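Local structure of pesticidal crystal protein CRY4AA (Bacillus thuringiensis, 2C9K) at residues L292-K304 with K342-I354. The protein kills mosquito larvae by binding to midgut epithelial cells and causing their colloid-osmotic lysis, this chain being the functional three-domain toxin cut from a longer protoxin. Residues are numbered along the deposited sequence; the frame is centred on the assembly and turned at random.
Sequences LFTWLDSLNFYEK and KLKSLGLATNIYI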
loop_
_atom_site.group_PDB
_atom_site.type_symbol
_atom_site.label_atom_id
_atom_site.label_comp_id
_atom_site.label_asym_id
_atom_site.label_seq_id
_atom_site.Cartn_x
_atom_site.Cartn_y
_atom_site.Cartn_z
ATOM N N LEU A 292 13.332 4.714 -4.503
ATOM C CA LEU A 292 13.229 5.219 -3.131
ATOM C C LEU A 292 12.005 6.125 -3.158
ATOM O O LEU A 292 11.795 6.859 -4.122
ATOM C CB LEU A 292 14.456 6.051 -2.752
ATOM C CG LEU A 292 15.822 5.366 -2.695
ATOM C CD1 LEU A 292 16.901 6.408 -2.367
ATOM C CD2 LEU A 292 15.791 4.243 -1.650
ATOM N N PHE A 293 11.194 6.078 -2.111
ATOM C CA PHE A 293 9.987 6.896 -2.071
ATOM C C PHE A 293 10.244 8.343 -2.525
ATOM O O PHE A 293 11.223 8.963 -2.109
ATOM C CB PHE A 293 9.406 6.894 -0.657
ATOM C CG PHE A 293 8.009 7.414 -0.588
ATOM C CD1 PHE A 293 6.938 6.576 -0.821
ATOM C CD2 PHE A 293 7.766 8.757 -0.327
ATOM C CE1 PHE A 293 5.638 7.072 -0.793
ATOM C CE2 PHE A 293 6.473 9.257 -0.297
ATOM C CZ PHE A 293 5.410 8.419 -0.530
ATOM N N THR A 294 9.380 8.875 -3.387
ATOM C CA THR A 294 9.549 10.258 -3.849
ATOM C C THR A 294 8.312 11.121 -3.589
ATOM O O THR A 294 7.183 10.629 -3.561
ATOM C CB THR A 294 9.866 10.357 -5.382
ATOM O OG1 THR A 294 8.747 9.894 -6.147
ATOM C CG2 THR A 294 11.090 9.546 -5.735
ATOM N N TRP A 295 8.542 12.416 -3.397
ATOM C CA TRP A 295 7.459 13.364 -3.180
ATOM C C TRP A 295 7.368 14.288 -4.399
ATOM O O TRP A 295 8.378 14.764 -4.910
ATOM C CB TRP A 295 7.710 14.168 -1.912
ATOM C CG TRP A 295 7.883 13.315 -0.718
ATOM C CD1 TRP A 295 9.055 12.813 -0.223
ATOM C CD2 TRP A 295 6.853 12.856 0.149
ATOM N NE1 TRP A 295 8.814 12.072 0.911
ATOM C CE2 TRP A 295 7.468 12.085 1.161
ATOM C CE3 TRP A 295 5.467 13.020 0.173
ATOM C CZ2 TRP A 295 6.741 11.482 2.185
ATOM C CZ3 TRP A 295 4.748 12.420 1.192
ATOM C CH2 TRP A 295 5.387 11.660 2.186
ATOM N N LEU A 296 6.152 14.533 -4.863
ATOM C CA LEU A 296 5.936 15.359 -6.040
ATOM C C LEU A 296 6.083 16.848 -5.786
ATOM O O LEU A 296 5.213 17.449 -5.165
ATOM C CB LEU A 296 4.537 15.084 -6.593
ATOM C CG LEU A 296 4.183 15.728 -7.931
ATOM C CD1 LEU A 296 5.167 15.235 -9.007
ATOM C CD2 LEU A 296 2.744 15.376 -8.297
ATOM N N ASP A 297 7.166 17.447 -6.277
ATOM C CA ASP A 297 7.384 18.891 -6.108
ATOM C C ASP A 297 6.467 19.724 -7.004
ATOM O O ASP A 297 5.812 20.660 -6.536
ATOM C CB ASP A 297 8.832 19.275 -6.419
ATOM C CG ASP A 297 9.766 18.948 -5.294
ATOM O OD1 ASP A 297 9.315 19.046 -4.138
ATOM O OD2 ASP A 297 10.940 18.610 -5.551
ATOM N N SER A 298 6.427 19.385 -8.293
ATOM C CA SER A 298 5.584 20.118 -9.232
ATOM C C SER A 298 5.279 19.362 -10.525
ATOM O O SER A 298 6.001 18.444 -10.909
ATOM C CB SER A 298 6.240 21.458 -9.582
ATOM O OG SER A 298 7.510 21.266 -10.188
ATOM N N LEU A 299 4.193 19.767 -11.179
ATOM C CA LEU A 299 3.757 19.198 -12.450
ATOM C C LEU A 299 4.008 20.265 -13.522
ATOM O O LEU A 299 3.577 21.403 -13.392
ATOM C CB LEU A 299 2.274 18.844 -12.374
ATOM C CG LEU A 299 1.922 17.369 -12.181
ATOM C CD1 LEU A 299 3.013 16.660 -11.410
ATOM C CD2 LEU A 299 0.580 17.263 -11.468
ATOM N N ASN A 300 4.708 19.894 -14.582
ATOM C CA ASN A 300 5.044 20.849 -15.630
ATOM C C ASN A 300 4.546 20.420 -17.006
ATOM O O ASN A 300 5.133 19.546 -17.637
ATOM C CB ASN A 300 6.560 21.027 -15.649
ATOM C CG ASN A 300 7.124 21.304 -14.265
ATOM O OD1 ASN A 300 7.148 22.446 -13.806
ATOM N ND2 ASN A 300 7.561 20.251 -13.583
ATOM N N PHE A 301 3.463 21.046 -17.462
ATOM C CA PHE A 301 2.866 20.742 -18.762
ATOM C C PHE A 301 3.076 21.860 -19.780
ATOM O O PHE A 301 2.727 23.011 -19.526
ATOM C CB PHE A 301 1.361 20.501 -18.617
ATOM C CG PHE A 301 1.012 19.193 -17.981
ATOM C CD1 PHE A 301 1.274 18.965 -16.635
ATOM C CD2 PHE A 301 0.423 18.181 -18.732
ATOM C CE1 PHE A 301 0.952 17.741 -16.042
ATOM C CE2 PHE A 301 0.098 16.953 -18.150
ATOM C CZ PHE A 301 0.363 16.732 -16.805
ATOM N N TYR A 302 3.644 21.514 -20.932
ATOM C CA TYR A 302 3.866 22.491 -21.993
ATOM C C TYR A 302 2.630 22.594 -22.887
ATOM O O TYR A 302 2.037 21.582 -23.259
ATOM C CB TYR A 302 5.050 22.095 -22.874
ATOM C CG TYR A 302 6.401 22.146 -22.215
ATOM C CD1 TYR A 302 6.937 21.022 -21.590
ATOM C CD2 TYR A 302 7.169 23.305 -22.257
ATOM C CE1 TYR A 302 8.216 21.053 -21.026
ATOM C CE2 TYR A 302 8.444 23.350 -21.696
ATOM C CZ TYR A 302 8.960 22.221 -21.085
ATOM O OH TYR A 302 10.216 22.268 -20.533
ATOM N N GLU A 303 2.247 23.819 -23.236
ATOM C CA GLU A 303 1.098 24.052 -24.107
ATOM C C GLU A 303 1.623 24.576 -25.437
ATOM O O GLU A 303 2.794 24.931 -25.546
ATOM C CB GLU A 303 0.169 25.094 -23.493
ATOM C CG GLU A 303 0.885 26.390 -23.164
ATOM C CD GLU A 303 -0.063 27.504 -22.794
ATOM O OE1 GLU A 303 -0.855 27.326 -21.844
ATOM O OE2 GLU A 303 -0.010 28.561 -23.457
ATOM N N LYS A 304 0.760 24.634 -26.446
ATOM C CA LYS A 304 1.182 25.128 -27.753
ATOM C C LYS A 304 1.211 26.656 -27.789
ATOM O O LYS A 304 0.404 27.319 -27.131
ATOM C CB LYS A 304 0.254 24.583 -28.847
ATOM C CG LYS A 304 0.447 23.094 -29.115
ATOM C CD LYS A 304 -0.425 22.584 -30.247
ATOM C CE LYS A 304 -1.891 22.585 -29.864
ATOM N NZ LYS A 304 -2.726 22.015 -30.964
ATOM N N LYS A 342 4.807 26.785 -24.466
ATOM C CA LYS A 342 4.807 27.438 -23.164
ATOM C C LYS A 342 4.680 26.491 -21.978
ATOM O O LYS A 342 3.888 25.550 -21.993
ATOM C CB LYS A 342 3.671 28.459 -23.075
ATOM C CG LYS A 342 4.013 29.849 -23.569
ATOM C CD LYS A 342 2.955 30.842 -23.104
ATOM C CE LYS A 342 2.880 30.885 -21.579
ATOM N NZ LYS A 342 1.821 31.809 -21.076
ATOM N N LEU A 343 5.447 26.776 -20.934
ATOM C CA LEU A 343 5.428 25.967 -19.734
ATOM C C LEU A 343 4.383 26.481 -18.740
ATOM O O LEU A 343 4.410 27.640 -18.332
ATOM C CB LEU A 343 6.824 25.965 -19.093
ATOM C CG LEU A 343 7.120 24.894 -18.032
ATOM C CD1 LEU A 343 6.797 23.524 -18.605
ATOM C CD2 LEU A 343 8.576 24.947 -17.602
ATOM N N LYS A 344 3.441 25.612 -18.384
ATOM C CA LYS A 344 2.395 25.934 -17.412
ATOM C C LYS A 344 2.684 25.008 -16.242
ATOM O O LYS A 344 2.338 23.828 -16.276
ATOM C CB LYS A 344 0.999 25.623 -17.964
ATOM C CG LYS A 344 0.453 26.618 -18.972
ATOM C CD LYS A 344 0.195 27.964 -18.332
ATOM C CE LYS A 344 -0.729 28.815 -19.184
ATOM N NZ LYS A 344 -2.136 28.317 -19.182
ATOM N N SER A 345 3.313 25.549 -15.208
ATOM C CA SER A 345 3.687 24.756 -14.046
ATOM C C SER A 345 2.807 24.934 -12.801
ATOM O O SER A 345 2.222 25.990 -12.589
ATOM C CB SER A 345 5.150 25.063 -13.708
ATOM O OG SER A 345 5.585 24.331 -12.583
ATOM N N LEU A 346 2.708 23.876 -11.998
ATOM C CA LEU A 346 1.950 23.878 -10.740
ATOM C C LEU A 346 2.872 23.331 -9.648
ATOM O O LEU A 346 3.174 22.136 -9.623
ATOM C CB LEU A 346 0.709 22.988 -10.828
ATOM C CG LEU A 346 0.096 22.643 -9.460
ATOM C CD1 LEU A 346 -0.417 23.905 -8.795
ATOM C CD2 LEU A 346 -1.038 21.646 -9.621
ATOM N N GLY A 347 3.325 24.209 -8.758
ATOM C CA GLY A 347 4.221 23.795 -7.694
ATOM C C GLY A 347 3.499 23.301 -6.459
ATOM O O GLY A 347 2.282 23.433 -6.349
ATOM N N LEU A 348 4.258 22.734 -5.526
ATOM C CA LEU A 348 3.704 22.201 -4.286
ATOM C C LEU A 348 4.745 22.248 -3.173
ATOM O O LEU A 348 5.849 21.740 -3.329
ATOM C CB LEU A 348 3.249 20.754 -4.496
ATOM C CG LEU A 348 2.089 20.502 -5.469
ATOM C CD1 LEU A 348 1.950 19.012 -5.736
ATOM C CD2 LEU A 348 0.798 21.067 -4.894
ATOM N N ALA A 349 4.398 22.861 -2.047
ATOM C CA ALA A 349 5.322 22.948 -0.920
ATOM C C ALA A 349 5.169 21.712 -0.053
ATOM O O ALA A 349 4.379 20.827 -0.356
ATOM C CB ALA A 349 5.038 24.192 -0.099
ATOM N N THR A 350 5.921 21.648 1.035
ATOM C CA THR A 350 5.829 20.498 1.911
ATOM C C THR A 350 4.481 20.499 2.621
ATOM O O THR A 350 3.959 21.551 2.996
ATOM C CB THR A 350 6.954 20.503 2.947
ATOM O OG1 THR A 350 8.170 20.922 2.314
ATOM C CG2 THR A 350 7.153 19.087 3.520
ATOM N N ASN A 351 3.921 19.308 2.794
ATOM C CA ASN A 351 2.626 19.148 3.443
ATOM C C ASN A 351 1.475 19.731 2.616
ATOM O O ASN A 351 0.439 20.131 3.159
ATOM C CB ASN A 351 2.664 19.763 4.841
ATOM C CG ASN A 351 3.584 18.999 5.780
ATOM O OD1 ASN A 351 3.420 17.790 5.984
ATOM N ND2 ASN A 351 4.559 19.701 6.356
ATOM N N ILE A 352 1.682 19.777 1.300
ATOM C CA ILE A 352 0.680 20.247 0.344
ATOM C C ILE A 352 0.583 19.149 -0.727
ATOM O O ILE A 352 1.487 18.974 -1.550
ATOM C CB ILE A 352 1.077 21.600 -0.306
ATOM C CG1 ILE A 352 0.704 22.769 0.619
ATOM C CG2 ILE A 352 0.365 21.762 -1.642
ATOM C CD1 ILE A 352 1.606 22.940 1.803
ATOM N N TYR A 353 -0.522 18.407 -0.706
ATOM C CA TYR A 353 -0.701 17.304 -1.633
ATOM C C TYR A 353 -1.936 17.345 -2.516
ATOM O O TYR A 353 -2.926 18.010 -2.212
ATOM C CB TYR A 353 -0.709 15.993 -0.852
ATOM C CG TYR A 353 0.276 15.962 0.292
ATOM C CD1 TYR A 353 -0.146 16.156 1.606
ATOM C CD2 TYR A 353 1.636 15.759 0.060
ATOM C CE1 TYR A 353 0.764 16.152 2.661
ATOM C CE2 TYR A 353 2.555 15.752 1.107
ATOM C CZ TYR A 353 2.114 15.952 2.404
ATOM O OH TYR A 353 3.025 15.981 3.436
ATOM N N ILE A 354 -1.858 16.610 -3.617
ATOM C CA ILE A 354 -2.964 16.497 -4.556
ATOM C C ILE A 354 -3.665 15.186 -4.176
ATOM O O ILE A 354 -3.054 14.123 -4.232
ATOM C CB ILE A 354 -2.438 16.449 -6.017
ATOM C CG1 ILE A 354 -1.695 17.749 -6.337
ATOM C CG2 ILE A 354 -3.581 16.288 -6.994
ATOM C CD1 ILE A 354 -0.947 17.734 -7.658
#
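With chi1 at 55°, Glu-303 sets CG between its backbone N and carbonyl carbon, and the carboxylate swings over the neighbouring strand; Lys-344, bent at chi2 and chi4, folds back to meet it. A salt bridge joins Glu-303 OE1 to Lys-344 NZ at 3.1 Å. Gly-394 N also donates to that oxygen, and Thr-392 O accepts from the ammonium, so the ion pair is bonded on to the end of strand 386-392, in the other sheet, and just beyond it. On the opposite face, Leu-343 holds CG anti to its backbone N (chi1 -165°), laying CD1 over one face of the Tyr-302 ring, 3.4 Å from the centroid, a CH-pi contact. Ser-345 OG donates to Asn-300 OD1 (2.7 Å) from above the carbonyl plane, while Asn-300 ND2 binds Tyr-317 O. The antiparallel register shows in the doubly hydrogen-bonded pairs Leu-299/Leu-346 and Phe-301/Lys-344. A type II turn from Ala-349 to Ile-352 leads into strand 353-362 of the second sheet, whose Ile-354 CD1 meets Leu-299 CD2 of the first, tip to tip at 4.1 Å. Within the beta-rich middle domain, the Leu-299 and Glu-303 face thus joins two sheets by apolar and ionic contacts, whereas the Asn-300 amide links three adjacent strands.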